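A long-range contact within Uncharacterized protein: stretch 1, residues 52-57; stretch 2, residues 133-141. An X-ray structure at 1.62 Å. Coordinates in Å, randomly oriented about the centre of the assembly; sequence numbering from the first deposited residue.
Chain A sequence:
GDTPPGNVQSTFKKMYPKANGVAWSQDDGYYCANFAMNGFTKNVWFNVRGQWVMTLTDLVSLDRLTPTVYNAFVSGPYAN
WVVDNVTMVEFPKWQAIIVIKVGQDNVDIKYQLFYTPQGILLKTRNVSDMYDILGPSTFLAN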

# COMPACT_ATOMS: atom_id res chain seq x y z
N TRP A 52 -13.77 5.67 5.09
CA TRP A 52 -12.60 4.94 4.68
C TRP A 52 -12.43 5.01 3.15
O TRP A 52 -13.39 4.80 2.41
CB TRP A 52 -12.77 3.48 5.07
CG TRP A 52 -11.69 2.57 4.57
CD1 TRP A 52 -10.37 2.64 4.85
CD2 TRP A 52 -11.87 1.47 3.68
NE1 TRP A 52 -9.71 1.67 4.16
CE2 TRP A 52 -10.60 0.93 3.43
CE3 TRP A 52 -12.98 0.91 3.03
CZ2 TRP A 52 -10.40 -0.16 2.63
CZ3 TRP A 52 -12.76 -0.17 2.24
CH2 TRP A 52 -11.49 -0.70 2.06
N VAL A 53 -11.23 5.37 2.73
CA VAL A 53 -10.87 5.45 1.31
C VAL A 53 -9.88 4.42 0.78
O VAL A 53 -9.93 4.13 -0.41
CB VAL A 53 -10.52 6.86 0.89
CG1 VAL A 53 -11.75 7.76 1.09
CG2 VAL A 53 -9.28 7.38 1.53
N MSE A 54 -8.98 3.95 1.62
CA MSE A 54 -8.01 2.86 1.20
C MSE A 54 -7.24 2.35 2.38
O MSE A 54 -6.95 3.09 3.35
CB MSE A 54 -7.09 3.27 0.05
CG MSE A 54 -6.18 4.39 0.36
SE MSE A 54 -4.97 4.76 -1.18
CE MSE A 54 -3.89 6.02 -0.34
N THR A 55 -6.80 1.08 2.26
CA THR A 55 -5.89 0.52 3.19
C THR A 55 -4.73 -0.09 2.42
O THR A 55 -4.95 -0.83 1.44
CB THR A 55 -6.60 -0.59 3.99
OG1 THR A 55 -7.59 0.01 4.84
CG2 THR A 55 -5.59 -1.35 4.86
N LEU A 56 -3.54 0.18 2.91
CA LEU A 56 -2.31 -0.37 2.35
C LEU A 56 -1.65 -1.24 3.40
O LEU A 56 -1.35 -0.78 4.54
CB LEU A 56 -1.38 0.71 1.88
CG LEU A 56 -1.92 1.55 0.75
CD1 LEU A 56 -2.75 2.73 1.21
CD2 LEU A 56 -0.80 2.04 -0.14
N THR A 57 -1.42 -2.52 3.07
CA THR A 57 -0.83 -3.46 3.99
C THR A 57 0.52 -3.91 3.44
O THR A 57 0.62 -4.32 2.29
CB THR A 57 -1.69 -4.72 4.18
OG1 THR A 57 -3.02 -4.36 4.63
CG2 THR A 57 -1.10 -5.67 5.19
N ILE A 133 5.52 7.52 -2.23
CA ILE A 133 5.11 6.75 -3.40
C ILE A 133 3.90 5.83 -3.20
O ILE A 133 3.56 5.07 -4.11
CB ILE A 133 6.26 5.93 -3.96
CG1 ILE A 133 6.82 4.97 -2.95
CG2 ILE A 133 7.34 6.89 -4.46
CD1 ILE A 133 7.94 4.08 -3.47
N LEU A 134 3.28 5.88 -2.02
CA LEU A 134 2.08 5.10 -1.80
C LEU A 134 0.93 5.93 -1.19
O LEU A 134 0.12 5.42 -0.43
CB LEU A 134 2.43 3.93 -0.88
CG LEU A 134 3.26 2.78 -1.49
CD1 LEU A 134 3.73 1.89 -0.35
CD2 LEU A 134 2.54 2.03 -2.60
N GLY A 135 0.87 7.21 -1.52
CA GLY A 135 -0.20 8.11 -1.01
C GLY A 135 -1.37 8.42 -1.93
O GLY A 135 -1.50 7.83 -3.01
N PRO A 136 -2.25 9.33 -1.50
CA PRO A 136 -3.39 9.74 -2.32
C PRO A 136 -3.02 10.11 -3.76
O PRO A 136 -3.75 9.74 -4.69
CB PRO A 136 -3.90 10.96 -1.56
CG PRO A 136 -3.69 10.55 -0.15
CD PRO A 136 -2.33 9.93 -0.16
N SER A 137 -1.90 10.78 -3.94
CA SER A 137 -1.53 11.19 -5.32
C SER A 137 -1.28 10.00 -6.23
O SER A 137 -1.44 10.11 -7.47
CB SER A 137 -0.36 12.16 -5.31
OG SER A 137 0.86 11.53 -5.02
N THR A 138 -0.92 8.86 -5.66
CA THR A 138 -0.70 7.65 -6.47
C THR A 138 -1.99 6.92 -6.82
O THR A 138 -2.11 6.33 -7.90
CB THR A 138 0.29 6.74 -5.73
OG1 THR A 138 1.56 7.41 -5.64
CG2 THR A 138 0.47 5.40 -6.39
N PHE A 139 -2.96 6.91 -5.90
CA PHE A 139 -4.17 6.10 -6.06
C PHE A 139 -5.50 6.83 -6.17
O PHE A 139 -6.42 6.29 -6.77
CB PHE A 139 -4.26 5.14 -4.86
CG PHE A 139 -3.11 4.20 -4.75
CD1 PHE A 139 -2.94 3.16 -5.69
CD2 PHE A 139 -2.16 4.36 -3.79
CE1 PHE A 139 -1.86 2.29 -5.54
CE2 PHE A 139 -1.06 3.53 -3.69
CZ PHE A 139 -0.93 2.47 -4.57
N LEU A 140 -5.61 8.02 -5.58
CA LEU A 140 -6.93 8.67 -5.39
C LEU A 140 -7.15 9.93 -6.23
O LEU A 140 -8.22 10.53 -6.17
CB LEU A 140 -7.14 9.04 -3.94
CG LEU A 140 -7.08 7.88 -2.95
CD1 LEU A 140 -7.19 8.42 -1.55
CD2 LEU A 140 -8.15 6.84 -3.23
N ALA A 141 -6.14 10.33 -6.99
CA ALA A 141 -6.27 11.52 -7.86
C ALA A 141 -6.47 11.08 -9.32
O ALA A 141 -7.59 10.77 -9.73
CB ALA A 141 -5.04 12.41 -7.71

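The contact joins a β-strand, residues 52-57, to a loop and short helix, residues 133-141. It is apolar. No hydrogen bond crosses between the stretches, and 289 Å² of surface is buried, both sides summed. Strand side chains pack on side chains and backbone of the second stretch.

On the strand, Val53, Met54 and Leu56 point toward the second stretch. Trp52, Thr55 and Thr57 do not reach it. Trp52 is t at chi1, and its NE1 donates a hydrogen bond of 2.8 Å to OG1 of Thr55, so these two side chains are tied to each other away from the contact.

Met54 is the centre of the contact and has the largest area covered, 83 Å². It is modelled as selenomethionine. Its chi1 is p, while chi2 and chi3 are both t. The chain beyond CB is therefore extended, and it carries SE and CE to the helix. SE of Met54 lies 3.8 Å from CB of Phe139 and 4.2 Å from CG of Leu140. CE of Met54 reaches further, to the start of the helix, 3.8 Å from C of Gly135 and 4.2 Å from CD of Pro136. A long, unbranched side chain suits this place because it can touch several residues along its length. SE of Met54 is also 4.8 Å from the centroid of the Phe139 ring, at an oblique angle of 54° to the ring normal.

Leu56 is m at chi1 and p at chi2, with chi2 at 87°. In this conformation its CD2 touches both Leu134 and Phe139. CD2 of Leu56 is 3.8 Å from CB of Leu134 and 3.9 Å from CE2 of Phe139. CD2 of Leu56 is also 3.5 Å from O of Leu134, a van der Waals contact with the backbone. Leu134 is m at chi1 and t at chi2. With these angles CD2 of Leu134 lies 4.1 Å from CD2 of Leu56, adding to the contact made by CB.

Phe139 has chi1 m and chi2 -70°. These angles place the ring near both Met54 SE and Leu56 CD2, each oblique to it. Its flat side chain thus serves two strand residues at once.

Leu140 is m, t, a common leucine conformation. CD1 of Leu140 meets CG2 of Val53 at 3.9 Å. Val53 is m at chi1, and its short, branched side chain is enough to make this contact. Leu140 has 53 Å² covered, the most in its stretch.

Backbone hydrogen bonds order the turn that carries Phe139 and Leu140. Gly135 is the N-cap residue, and O of Gly135 accepts a 2.9 Å hydrogen bond from N of Thr138. Pro136 follows, with phi -49°, which suits a first helical turn. O of Pro136 accepts a 2.7 Å bond from N of Leu140. Gly135 has no side chain; an ideal CB there would clash with CD of Pro136, at 2.8 Å. Ser137 is exposed and makes no contact with the strand, as fits a polar residue. Thr138 points sideways, and its OG1 is hydrogen-bonded elsewhere in the structure.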